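Local coordinates for protein polyisoprenyl-teichoic acid--peptidoglycan teichoic acid transferase TagV (PDB 6UF3) that belongs to the LytR-CpsA-Psr family of cell-envelope proteins and folds as a single chain round a mixed beta sheet flanked by helices, at residues M40-S44 and K218-I224; D89-V94 and N194-I199; P46-R50 and Y237-P241; V111-F117 and Y146-R150. All coordinates share one frame; numbering follows the deposited sequence.

Contact 1 (M40-S44 and K218-I224)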
loop_
_atom_site.group_PDB
_atom_site.type_symbol
_atom_site.label_atom_id
_atom_site.label_comp_id
_atom_site.label_asym_id
_atom_site.label_seq_id
_atom_site.Cartn_x
_atom_site.Cartn_y
_atom_site.Cartn_z
ATOM N N MET A 40 13.882 -6.172 0.884
ATOM C CA MET A 40 12.614 -5.560 0.488
ATOM C C MET A 40 12.819 -4.123 0.028
ATOM O O MET A 40 13.671 -3.401 0.542
ATOM C CB MET A 40 11.596 -5.497 1.639
ATOM C CG MET A 40 11.014 -6.803 2.108
ATOM S SD MET A 40 9.568 -6.449 3.144
ATOM C CE MET A 40 9.564 -7.929 4.162
ATOM N N LYS A 41 11.966 -3.692 -0.907
ATOM C CA LYS A 41 11.853 -2.288 -1.279
ATOM C C LYS A 41 10.382 -1.904 -1.234
ATOM O O LYS A 41 9.511 -2.769 -1.351
ATOM C CB LYS A 41 12.437 -2.013 -2.668
ATOM C CG LYS A 41 13.882 -2.460 -2.777
ATOM C CD LYS A 41 14.606 -1.850 -3.976
ATOM C CE LYS A 41 15.996 -2.424 -4.110
ATOM N NZ LYS A 41 16.899 -2.051 -2.982
ATOM N N MET A 42 10.115 -0.611 -1.024
ATOM C CA MET A 42 8.746 -0.132 -0.849
ATOM C C MET A 42 8.566 1.216 -1.530
ATOM O O MET A 42 9.455 2.065 -1.479
ATOM C CB MET A 42 8.369 -0.011 0.646
ATOM C CG MET A 42 6.908 0.445 0.867
ATOM S SD MET A 42 6.415 0.645 2.590
ATOM C CE MET A 42 6.651 -1.024 3.202
ATOM N N LEU A 43 7.399 1.404 -2.158
ATOM C CA LEU A 43 7.085 2.626 -2.877
ATOM C C LEU A 43 5.590 2.903 -2.760
ATOM O O LEU A 43 4.791 2.048 -3.138
ATOM C CB LEU A 43 7.491 2.460 -4.344
ATOM C CG LEU A 43 7.087 3.460 -5.419
ATOM C CD1 LEU A 43 7.962 4.705 -5.332
ATOM C CD2 LEU A 43 7.211 2.793 -6.765
ATOM N N SER A 44 5.199 4.073 -2.238
ATOM C CA SER A 44 3.788 4.449 -2.355
ATOM C C SER A 44 3.581 5.278 -3.610
ATOM O O SER A 44 4.492 5.953 -4.083
ATOM C CB SER A 44 3.288 5.211 -1.122
ATOM O OG SER A 44 4.002 6.413 -0.907
ATOM N N LYS A 218 15.190 -1.741 7.476
ATOM C CA LYS A 218 16.018 -2.267 6.399
ATOM C C LYS A 218 15.375 -2.142 5.029
ATOM O O LYS A 218 16.062 -2.359 4.024
ATOM C CB LYS A 218 16.366 -3.729 6.668
ATOM C CG LYS A 218 17.378 -3.883 7.809
ATOM C CD LYS A 218 17.561 -5.331 8.196
ATOM C CE LYS A 218 18.579 -5.468 9.323
ATOM N NZ LYS A 218 18.647 -6.883 9.765
ATOM N N ILE A 219 14.089 -1.802 4.966
ATOM C CA ILE A 219 13.415 -1.651 3.680
ATOM C C ILE A 219 13.990 -0.445 2.953
ATOM O O ILE A 219 14.187 0.623 3.546
ATOM C CB ILE A 219 11.901 -1.495 3.875
ATOM C CG1 ILE A 219 11.330 -2.726 4.567
ATOM C CG2 ILE A 219 11.217 -1.269 2.514
ATOM C CD1 ILE A 219 9.894 -2.546 5.080
ATOM N N ASP A 220 14.269 -0.614 1.662
ATOM C CA ASP A 220 14.724 0.494 0.828
ATOM C C ASP A 220 13.487 1.227 0.337
ATOM O O ASP A 220 12.728 0.691 -0.478
ATOM C CB ASP A 220 15.569 -0.026 -0.332
ATOM C CG ASP A 220 16.122 1.092 -1.210
ATOM O OD1 ASP A 220 16.108 2.269 -0.773
ATOM O OD2 ASP A 220 16.564 0.786 -2.346
ATOM N N THR A 221 13.229 2.420 0.859
ATOM C CA THR A 221 11.993 3.114 0.505
ATOM C C THR A 221 12.281 4.092 -0.625
ATOM O O THR A 221 13.081 5.019 -0.468
ATOM C CB THR A 221 11.362 3.824 1.705
ATOM O OG1 THR A 221 11.086 2.860 2.733
ATOM C CG2 THR A 221 10.038 4.462 1.295
ATOM N N LEU A 222 11.621 3.870 -1.760
ATOM C CA LEU A 222 11.753 4.701 -2.946
ATOM C C LEU A 222 10.603 5.694 -2.994
ATOM O O LEU A 222 9.634 5.591 -2.245
ATOM C CB LEU A 222 11.767 3.847 -4.216
ATOM C CG LEU A 222 12.722 2.648 -4.210
ATOM C CD1 LEU A 222 12.711 1.963 -5.560
ATOM C CD2 LEU A 222 14.139 3.053 -3.846
ATOM N N SER A 223 10.727 6.675 -3.886
ATOM C CA SER A 223 9.765 7.767 -3.950
ATOM C C SER A 223 9.414 8.072 -5.396
ATOM O O SER A 223 10.289 8.081 -6.264
ATOM C CB SER A 223 10.321 9.043 -3.296
ATOM O OG SER A 223 10.593 8.830 -1.924
ATOM N N ILE A 224 8.134 8.344 -5.641
ATOM C CA ILE A 224 7.712 8.973 -6.892
ATOM C C ILE A 224 7.765 10.478 -6.653
ATOM O O ILE A 224 6.868 11.053 -6.034
ATOM C CB ILE A 224 6.318 8.526 -7.332
ATOM C CG1 ILE A 224 6.244 6.999 -7.474
ATOM C CG2 ILE A 224 5.951 9.213 -8.647
ATOM C CD1 ILE A 224 7.098 6.440 -8.589
HETATM O O HOH W 1 16.016 -4.786 2.550
HETATM O O HOH W 2 6.208 7.955 -3.483
HETATM O O HOH W 3 7.174 6.097 -1.422
#
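Lys41 and Asp220 leave neighbouring strands side by side, Lys41 with CG anti to its carbonyl carbon (chi1 -56°) and Asp220 with CG anti to its amide nitrogen (chi1 -178°). The two strands, 39-44 and 220-222, run parallel at one edge of the six-stranded mixed sheet. A bend at the end of the lysine chain carries Lys41 NZ to 2.9 Å from Asp220 OD2. This salt bridge uses the anti lone pair of the carboxylate oxygen. Three backbone bonds join the strands. Asp220 N donates to Met40 O, Met42 N to Asp220 O, and Leu222 N to Met42 O at 2.8 Å. Met42 points to the other face of the sheet. Its CB lies 3.6 Å from Ile219 CG2, and its bent end places CE 4.0 Å from Ile219 CD1. Helix 158-177 covers this face, with Leu168 on Met42 and Asn169 on both Met42 and Ile219. Helix 243-257 lies on the Lys41 face and packs on Leu43 and Leu222. Farther along, two waters link the backbones: one bridges Ser44 N and Leu222 O, another Ser44 O and Ile224 N. Leu43 and Ile224 still meet here, their side chains crossing at about a right angle, with Leu43 CD1 3.6 Å from Ile224 CG1.

Contact 2 (D89-V94 and N194-I199)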
loop_
_atom_site.group_PDB
_atom_site.type_symbol
_atom_site.label_atom_id
_atom_site.label_comp_id
_atom_site.label_asym_id
_atom_site.label_seq_id
_atom_site.Cartn_x
_atom_site.Cartn_y
_atom_site.Cartn_z
ATOM N N ASP A 89 3.047 -9.438 -8.968
ATOM C CA ASP A 89 2.738 -10.856 -8.828
ATOM C C ASP A 89 1.572 -11.101 -7.877
ATOM O O ASP A 89 0.727 -11.967 -8.138
ATOM C CB ASP A 89 3.995 -11.598 -8.353
ATOM C CG ASP A 89 5.171 -11.376 -9.289
ATOM O OD1 ASP A 89 5.138 -11.897 -10.429
ATOM O OD2 ASP A 89 6.104 -10.644 -8.911
ATOM N N LYS A 90 1.523 -10.370 -6.766
ATOM C CA LYS A 90 0.530 -10.580 -5.721
ATOM C C LYS A 90 -0.191 -9.274 -5.443
ATOM O O LYS A 90 0.364 -8.188 -5.623
ATOM C CB LYS A 90 1.176 -11.089 -4.402
ATOM C CG LYS A 90 1.873 -12.420 -4.542
ATOM C CD LYS A 90 0.856 -13.528 -4.867
ATOM C CE LYS A 90 1.492 -14.902 -4.739
ATOM N NZ LYS A 90 0.552 -16.039 -4.976
ATOM N N TYR A 91 -1.433 -9.385 -4.982
ATOM C CA TYR A 91 -2.211 -8.217 -4.606
ATOM C C TYR A 91 -2.895 -8.478 -3.274
ATOM O O TYR A 91 -3.213 -9.619 -2.920
ATOM C CB TYR A 91 -3.265 -7.832 -5.681
ATOM C CG TYR A 91 -4.260 -8.928 -5.968
ATOM C CD1 TYR A 91 -5.422 -9.058 -5.218
ATOM C CD2 TYR A 91 -4.025 -9.845 -6.980
ATOM C CE1 TYR A 91 -6.323 -10.076 -5.473
ATOM C CE2 TYR A 91 -4.923 -10.857 -7.244
ATOM C CZ TYR A 91 -6.058 -10.970 -6.486
ATOM O OH TYR A 91 -6.935 -11.987 -6.758
ATOM N N VAL A 92 -3.097 -7.393 -2.536
ATOM C CA VAL A 92 -3.862 -7.381 -1.296
ATOM C C VAL A 92 -4.772 -6.165 -1.367
ATOM O O VAL A 92 -4.282 -5.044 -1.519
ATOM C CB VAL A 92 -2.956 -7.285 -0.057
ATOM C CG1 VAL A 92 -3.803 -7.126 1.206
ATOM C CG2 VAL A 92 -2.046 -8.501 0.038
ATOM N N THR A 93 -6.081 -6.369 -1.272
ATOM C CA THR A 93 -7.031 -5.263 -1.232
ATOM C C THR A 93 -7.716 -5.261 0.125
ATOM O O THR A 93 -8.095 -6.321 0.634
ATOM C CB THR A 93 -8.096 -5.366 -2.336
ATOM O OG1 THR A 93 -7.474 -5.561 -3.610
ATOM C CG2 THR A 93 -8.935 -4.088 -2.393
ATOM N N VAL A 94 -7.883 -4.078 0.708
ATOM C CA VAL A 94 -8.611 -3.971 1.967
ATOM C C VAL A 94 -9.496 -2.730 1.939
ATOM O O VAL A 94 -9.071 -1.665 1.475
ATOM C CB VAL A 94 -7.634 -3.982 3.164
ATOM C CG1 VAL A 94 -6.884 -2.650 3.339
ATOM C CG2 VAL A 94 -8.342 -4.399 4.400
ATOM N N ASN A 194 -10.690 -11.209 5.848
ATOM C CA ASN A 194 -11.488 -10.122 5.292
ATOM C C ASN A 194 -10.663 -9.204 4.388
ATOM O O ASN A 194 -10.955 -8.014 4.263
ATOM C CB ASN A 194 -12.180 -9.346 6.415
ATOM C CG ASN A 194 -13.302 -10.155 7.082
ATOM O OD1 ASN A 194 -14.211 -10.655 6.410
ATOM N ND2 ASN A 194 -13.233 -10.294 8.406
ATOM N N VAL A 195 -9.639 -9.753 3.737
ATOM C CA VAL A 195 -8.904 -9.058 2.691
ATOM C C VAL A 195 -9.052 -9.856 1.404
ATOM O O VAL A 195 -9.169 -11.087 1.422
ATOM C CB VAL A 195 -7.411 -8.855 3.047
ATOM C CG1 VAL A 195 -7.269 -8.422 4.491
ATOM C CG2 VAL A 195 -6.613 -10.125 2.806
ATOM N N GLU A 196 -9.065 -9.144 0.284
ATOM C CA GLU A 196 -9.056 -9.771 -1.029
ATOM C C GLU A 196 -7.600 -9.961 -1.445
ATOM O O GLU A 196 -6.834 -8.992 -1.467
ATOM C CB GLU A 196 -9.809 -8.908 -2.036
ATOM C CG GLU A 196 -10.174 -9.615 -3.312
ATOM C CD GLU A 196 -10.860 -8.691 -4.293
ATOM O OE1 GLU A 196 -10.706 -7.458 -4.157
ATOM O OE2 GLU A 196 -11.552 -9.197 -5.196
ATOM N N THR A 197 -7.212 -11.198 -1.758
ATOM C CA THR A 197 -5.798 -11.449 -2.033
ATOM C C THR A 197 -5.613 -12.775 -2.758
ATOM O O THR A 197 -6.430 -13.693 -2.627
ATOM C CB THR A 197 -4.977 -11.457 -0.742
ATOM O OG1 THR A 197 -3.576 -11.561 -1.050
ATOM C CG2 THR A 197 -5.387 -12.639 0.148
ATOM N N ASN A 198 -4.518 -12.863 -3.517
ATOM C CA ASN A 198 -4.067 -14.120 -4.096
ATOM C C ASN A 198 -2.826 -14.662 -3.393
ATOM O O ASN A 198 -2.158 -15.547 -3.931
ATOM C CB ASN A 198 -3.805 -13.975 -5.598
ATOM C CG ASN A 198 -2.607 -13.099 -5.911
ATOM O OD1 ASN A 198 -2.239 -12.215 -5.136
ATOM N ND2 ASN A 198 -2.007 -13.322 -7.077
ATOM N N ILE A 199 -2.514 -14.147 -2.205
ATOM C CA ILE A 199 -1.492 -14.726 -1.344
ATOM C C ILE A 199 -2.159 -15.809 -0.514
ATOM O O ILE A 199 -3.165 -15.548 0.150
ATOM C CB ILE A 199 -0.854 -13.666 -0.436
ATOM C CG1 ILE A 199 -0.242 -12.547 -1.280
ATOM C CG2 ILE A 199 0.198 -14.316 0.487
ATOM C CD1 ILE A 199 0.365 -11.433 -0.418
#
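The amide of Asn198 lies almost flat on the ring of Tyr91, with the two planes 14° apart. Asn198 OD1 sits over one ring face, offset toward the rim, and Asn198 CG comes to 3.5 Å from Tyr91 CE2. Tyr91 has CG between its own amide nitrogen and carbonyl carbon (chi1 59°), which swings the ring over the 194-199 segment. The same amide is held at both ends. Asn198 OD1 accepts from Tyr91 N at 2.9 Å, and Asn198 ND2 donates to Asp89 O within the amide plane. Lys90 crosses Asn198 obliquely. Its CD passes the amide, and its NZ donates to Asn198 O at 2.9 Å. Val92 and Thr197 lie alongside each other, and Thr197 OG1 donates to Tyr91 O at 2.7 Å. That hydroxyl also accepts from Ile199 N, which forms an ST turn. Thr93 and Glu196 are the hydrogen-bonded pair of this antiparallel edge, with Thr93 N 2.7 Å from Glu196 O. Ile199 CD1 packs on Val92 CG2 at 3.8 Å. Strand 196-197 is thus added to strand 90-94 at one edge of the mixed sheet. Lys90 NZ also forms a salt bridge with Glu203, and Glu196 OE2 one with Lys73. The Asn198 side chain satisfies Tyr91 N and Asp89 O just beyond the paired residues, and the two bonds, with the ring against one side, probably fix the rotation of the amide.

Contact 3 (P46-R50 and Y237-P241)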
loop_
_atom_site.group_PDB
_atom_site.type_symbol
_atom_site.label_atom_id
_atom_site.label_comp_id
_atom_site.label_asym_id
_atom_site.label_seq_id
_atom_site.Cartn_x
_atom_site.Cartn_y
_atom_site.Cartn_z
ATOM N N PRO A 46 1.153 8.276 -5.031
ATOM C CA PRO A 46 0.122 9.252 -4.646
ATOM C C PRO A 46 -1.161 9.039 -5.437
ATOM O O PRO A 46 -1.121 8.694 -6.618
ATOM C CB PRO A 46 0.771 10.602 -4.984
ATOM C CG PRO A 46 2.248 10.337 -4.883
ATOM C CD PRO A 46 2.447 8.920 -5.341
ATOM N N ARG A 47 -2.299 9.239 -4.760
ATOM C CA ARG A 47 -3.599 8.926 -5.358
ATOM C C ARG A 47 -3.884 9.785 -6.582
ATOM O O ARG A 47 -4.643 9.370 -7.469
ATOM C CB ARG A 47 -4.714 9.110 -4.326
ATOM N N ASP A 48 -3.296 10.977 -6.649
ATOM C CA ASP A 48 -3.529 11.908 -7.748
ATOM C C ASP A 48 -2.488 11.799 -8.855
ATOM O O ASP A 48 -2.461 12.661 -9.736
ATOM C CB ASP A 48 -3.570 13.344 -7.228
ATOM C CG ASP A 48 -4.644 13.556 -6.178
ATOM O OD1 ASP A 48 -5.834 13.446 -6.525
ATOM O OD2 ASP A 48 -4.301 13.825 -5.004
ATOM N N THR A 49 -1.646 10.764 -8.847
ATOM C CA THR A 49 -0.613 10.653 -9.870
ATOM C C THR A 49 -1.236 10.556 -11.260
ATOM O O THR A 49 -2.085 9.697 -11.523
ATOM C CB THR A 49 0.289 9.443 -9.610
ATOM O OG1 THR A 49 0.814 9.520 -8.285
ATOM C CG2 THR A 49 1.467 9.442 -10.586
ATOM N N ARG A 50 -0.810 11.452 -12.148
ATOM C CA ARG A 50 -1.348 11.544 -13.506
ATOM C C ARG A 50 -0.722 10.458 -14.383
ATOM O O ARG A 50 0.485 10.480 -14.650
ATOM C CB ARG A 50 -1.089 12.939 -14.065
ATOM C CG ARG A 50 -1.707 13.214 -15.443
ATOM C CD ARG A 50 -1.724 14.712 -15.694
ATOM N NE ARG A 50 -2.061 15.072 -17.079
ATOM C CZ ARG A 50 -1.165 15.368 -18.014
ATOM N NH1 ARG A 50 0.131 15.354 -17.727
ATOM N NH2 ARG A 50 -1.556 15.687 -19.242
ATOM N N TYR A 237 -6.501 19.203 -9.434
ATOM C CA TYR A 237 -5.169 18.884 -8.939
ATOM C C TYR A 237 -4.707 17.523 -9.443
ATOM O O TYR A 237 -5.417 16.521 -9.304
ATOM C CB TYR A 237 -5.120 18.900 -7.408
ATOM C CG TYR A 237 -3.793 18.392 -6.885
ATOM C CD1 TYR A 237 -2.689 19.230 -6.829
ATOM C CD2 TYR A 237 -3.637 17.069 -6.471
ATOM C CE1 TYR A 237 -1.473 18.782 -6.375
ATOM C CE2 TYR A 237 -2.409 16.604 -6.018
ATOM C CZ TYR A 237 -1.330 17.472 -5.974
ATOM O OH TYR A 237 -0.101 17.035 -5.523
ATOM N N TYR A 238 -3.490 17.487 -9.979
ATOM C CA TYR A 238 -2.794 16.259 -10.321
ATOM C C TYR A 238 -1.396 16.282 -9.722
ATOM O O TYR A 238 -0.812 17.344 -9.506
ATOM C CB TYR A 238 -2.654 16.083 -11.825
ATOM C CG TYR A 238 -3.954 15.856 -12.540
ATOM C CD1 TYR A 238 -4.718 16.925 -12.986
ATOM C CD2 TYR A 238 -4.411 14.566 -12.779
ATOM C CE1 TYR A 238 -5.910 16.714 -13.652
ATOM C CE2 TYR A 238 -5.600 14.347 -13.438
ATOM C CZ TYR A 238 -6.342 15.421 -13.869
ATOM O OH TYR A 238 -7.528 15.198 -14.529
ATOM N N PHE A 239 -0.855 15.097 -9.478
ATOM C CA PHE A 239 0.562 14.948 -9.165
ATOM C C PHE A 239 1.265 14.441 -10.413
ATOM O O PHE A 239 1.050 13.298 -10.833
ATOM C CB PHE A 239 0.775 13.994 -7.994
ATOM C CG PHE A 239 2.206 13.914 -7.540
ATOM C CD1 PHE A 239 2.841 15.026 -7.020
ATOM C CD2 PHE A 239 2.909 12.724 -7.623
ATOM C CE1 PHE A 239 4.161 14.964 -6.592
ATOM C CE2 PHE A 239 4.241 12.651 -7.188
ATOM C CZ PHE A 239 4.856 13.769 -6.670
ATOM N N GLU A 240 2.098 15.287 -11.020
ATOM C CA GLU A 240 2.768 14.908 -12.253
ATOM C C GLU A 240 4.104 14.259 -11.919
ATOM O O GLU A 240 4.965 14.921 -11.325
ATOM C CB GLU A 240 2.975 16.117 -13.152
ATOM C CG GLU A 240 3.721 15.810 -14.437
ATOM C CD GLU A 240 2.926 14.995 -15.438
ATOM O OE1 GLU A 240 1.700 14.799 -15.245
ATOM O OE2 GLU A 240 3.545 14.548 -16.426
ATOM N N PRO A 241 4.316 12.994 -12.278
ATOM C CA PRO A 241 5.568 12.315 -11.922
ATOM C C PRO A 241 6.746 12.843 -12.722
ATOM O O PRO A 241 6.653 13.078 -13.928
ATOM C CB PRO A 241 5.287 10.845 -12.261
ATOM C CG PRO A 241 4.144 10.913 -13.305
ATOM C CD PRO A 241 3.324 12.076 -12.866
HETATM O O HOH W 4 1.845 12.342 -16.688
#
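Phe239 O accepts from Arg50 N at 2.9 Å and also lies 3.3 Å from Thr49 CA, in a CA-H...O contact. Phe239 N donates to Asp48 O at 2.9 Å. The N-H...O line is nearly straight (174°), yet the donor stands above the carbonyl plane. These bonds form a single bridge between Thr49 and Phe239. Segment 46-50 reaches it through a type I turn, in which Pro46 O accepts from both Thr49 N and Thr49 OG1. Phe239 has CG anti to its amide nitrogen (chi1 -174°), which brings its ring to the turn, with CD2 3.7 Å from Pro46 CG. Asp48 meets the edge of the Tyr237 ring, the two planes nearly perpendicular, while Asp48 OD1 pairs with Lys63. Arg50 is extended from CG to NE, and its CD lies over one face of the Tyr238 ring. Its NH1 forms a salt bridge with Glu240 OE1 at 3.0 Å. The oxygen lies in the guanidinium plane, but NH1 approaches from above the carboxylate plane. Strand 236-241 pairs with 226-231 in a two-stranded antiparallel sheet, whose Leu229 and Leu231 touch Arg50. Phe83 of helix 72-84 packs on Thr49 and Pro241.

Contact 4 (V111-F117 and Y146-R150)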
loop_
_atom_site.group_PDB
_atom_site.type_symbol
_atom_site.label_atom_id
_atom_site.label_comp_id
_atom_site.label_asym_id
_atom_site.label_seq_id
_atom_site.Cartn_x
_atom_site.Cartn_y
_atom_site.Cartn_z
ATOM N N VAL A 111 2.747 2.931 16.309
ATOM C CA VAL A 111 3.211 3.954 15.376
ATOM C C VAL A 111 3.768 5.141 16.151
ATOM O O VAL A 111 3.393 5.410 17.294
ATOM C CB VAL A 111 2.110 4.449 14.404
ATOM C CG1 VAL A 111 1.634 3.326 13.473
ATOM C CG2 VAL A 111 0.947 5.063 15.173
ATOM N N ASP A 112 4.665 5.869 15.493
ATOM C CA ASP A 112 5.249 7.094 16.036
ATOM C C ASP A 112 4.463 8.277 15.474
ATOM O O ASP A 112 4.685 8.699 14.337
ATOM C CB ASP A 112 6.731 7.181 15.692
ATOM C CG ASP A 112 7.466 8.205 16.535
ATOM O OD1 ASP A 112 6.825 8.847 17.395
ATOM O OD2 ASP A 112 8.690 8.365 16.339
ATOM N N VAL A 113 3.533 8.795 16.271
ATOM C CA VAL A 113 2.663 9.906 15.868
ATOM C C VAL A 113 3.495 11.173 15.695
ATOM O O VAL A 113 4.273 11.533 16.599
ATOM C CB VAL A 113 1.558 10.112 16.917
ATOM C CG1 VAL A 113 0.704 11.320 16.571
ATOM C CG2 VAL A 113 0.702 8.857 17.019
ATOM N N PRO A 114 3.362 11.896 14.573
ATOM C CA PRO A 114 4.229 13.060 14.335
ATOM C C PRO A 114 3.821 14.305 15.106
ATOM O O PRO A 114 4.682 15.109 15.479
ATOM C CB PRO A 114 4.100 13.276 12.823
ATOM C CG PRO A 114 2.746 12.784 12.499
ATOM C CD PRO A 114 2.501 11.602 13.415
ATOM N N PHE A 115 2.524 14.486 15.351
ATOM C CA PHE A 115 2.042 15.664 16.059
ATOM C C PHE A 115 0.658 15.370 16.618
ATOM O O PHE A 115 -0.020 14.438 16.183
ATOM C CB PHE A 115 2.003 16.893 15.142
ATOM C CG PHE A 115 1.247 16.661 13.864
ATOM C CD1 PHE A 115 -0.128 16.831 13.816
ATOM C CD2 PHE A 115 1.910 16.251 12.719
ATOM C CE1 PHE A 115 -0.828 16.603 12.650
ATOM C CE2 PHE A 115 1.216 16.024 11.546
ATOM C CZ PHE A 115 -0.155 16.201 11.512
ATOM N N ASP A 116 0.244 16.191 17.578
ATOM C CA ASP A 116 -1.060 16.013 18.205
ATOM C C ASP A 116 -2.173 16.392 17.236
ATOM O O ASP A 116 -2.100 17.426 16.565
ATOM C CB ASP A 116 -1.153 16.862 19.471
ATOM C CG ASP A 116 -0.301 16.321 20.600
ATOM O OD1 ASP A 116 0.898 16.061 20.366
ATOM O OD2 ASP A 116 -0.829 16.161 21.720
ATOM N N PHE A 117 -3.206 15.553 17.161
ATOM C CA PHE A 117 -4.366 15.864 16.331
ATOM C C PHE A 117 -5.506 14.929 16.700
ATOM O O PHE A 117 -5.278 13.809 17.154
ATOM C CB PHE A 117 -4.043 15.750 14.834
ATOM C CG PHE A 117 -3.898 14.334 14.341
ATOM C CD1 PHE A 117 -2.676 13.684 14.411
ATOM C CD2 PHE A 117 -4.976 13.663 13.786
ATOM C CE1 PHE A 117 -2.536 12.385 13.951
ATOM C CE2 PHE A 117 -4.841 12.364 13.326
ATOM C CZ PHE A 117 -3.618 11.725 13.406
ATOM N N TYR A 146 -6.239 7.346 11.873
ATOM C CA TYR A 146 -4.868 7.782 11.631
ATOM C C TYR A 146 -4.547 7.784 10.141
ATOM O O TYR A 146 -3.943 8.737 9.629
ATOM C CB TYR A 146 -3.911 6.860 12.395
ATOM C CG TYR A 146 -2.469 7.308 12.434
ATOM C CD1 TYR A 146 -2.074 8.362 13.242
ATOM C CD2 TYR A 146 -1.499 6.660 11.669
ATOM C CE1 TYR A 146 -0.753 8.764 13.294
ATOM C CE2 TYR A 146 -0.170 7.058 11.710
ATOM C CZ TYR A 146 0.193 8.111 12.526
ATOM O OH TYR A 146 1.500 8.525 12.584
ATOM N N ALA A 147 -4.952 6.726 9.431
ATOM C CA ALA A 147 -4.663 6.618 8.003
ATOM C C ALA A 147 -5.452 7.626 7.187
ATOM O O ALA A 147 -4.981 8.061 6.130
ATOM C CB ALA A 147 -4.972 5.209 7.499
ATOM N N ARG A 148 -6.639 8.014 7.658
ATOM C CA ARG A 148 -7.538 8.848 6.864
ATOM C C ARG A 148 -7.338 10.343 7.073
ATOM O O ARG A 148 -7.801 11.130 6.237
ATOM C CB ARG A 148 -8.997 8.500 7.177
ATOM C CG ARG A 148 -9.438 7.142 6.666
ATOM C CD ARG A 148 -10.852 6.816 7.123
ATOM N NE ARG A 148 -11.865 7.601 6.415
ATOM C CZ ARG A 148 -13.108 7.772 6.849
ATOM N NH1 ARG A 148 -13.495 7.220 7.995
ATOM N NH2 ARG A 148 -13.963 8.501 6.144
ATOM N N MET A 149 -6.671 10.754 8.151
ATOM C CA MET A 149 -6.580 12.172 8.476
ATOM C C MET A 149 -5.955 12.960 7.330
ATOM O O MET A 149 -4.986 12.516 6.708
ATOM C CB MET A 149 -5.766 12.378 9.752
ATOM C CG MET A 149 -5.750 13.819 10.240
ATOM S SD MET A 149 -4.375 14.781 9.577
ATOM C CE MET A 149 -3.030 14.172 10.595
ATOM N N ARG A 150 -6.525 14.135 7.057
ATOM C CA ARG A 150 -6.065 15.012 5.984
ATOM C C ARG A 150 -6.110 16.450 6.478
ATOM O O ARG A 150 -7.170 16.931 6.893
ATOM C CB ARG A 150 -6.927 14.853 4.727
#
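Tyr146, Phe117 and Met149 bury the most surface here. Met149 sets its methyl over the centre of the Phe117 ring, with CE 3.5 Å from the ring centroid and 3° off the normal. Bends at chi2 (-91°) and chi3 (-77°) fold the Met149 chain across that face. Met149 CG rests 3.5 Å from Phe117 CE2, and SD stands farther off above the same face. The methyl also meets Phe115, with CE 3.6 Å from Phe115 CZ. Tyr146 comes to the edge of the Phe117 ring, where its CD1 is 3.7 Å from Phe117 CZ. The two side chains cross at about a right angle. Val111 CG2 lies over one face of the Tyr146 ring, toward its rim, 4.1 Å from Tyr146 CZ. Pro114 CD reaches the hydroxyl end, 3.3 Å from Tyr146 OH. That hydroxyl hydrogen-bonds to Gln166 OE1 on helix 158-177, and Gln166 NE2 donates to Asp112 O. Phe131 stacks with Phe117. Arg163 binds the carbonyls of Tyr146 and Met149 as helix 140-148 ends. No hydrogen bond joins the two segments directly. The contact is a Met-aromatic and CH-pi cluster that packs the C-terminal end of helix 140-148 against the end of strand 109-113 and the chain beyond it.

Contacts 1 and 2 lie at the two outermost strands of the same six-stranded mixed sheet, their centres 19 Å apart. The first pairs strand 220-222 with 39-44, the second pairs 196-197 with 90-94. Contact 3 lies beyond the end of strand 39-44, at a separate two-stranded sheet. It touches contact 1 where Ile224 packs on Phe239 and Pro241. Contact 4 joins strand 109-113 to helix 140-148, about 25 Å centre to centre from contact 2. Along the chain contact 4 is nested within contact 2, and contact 2 within contacts 1 and 3. Contacts 1 and 3 interleave. The late chain thus returns to both sheet edges and to the loop after strand 39-44.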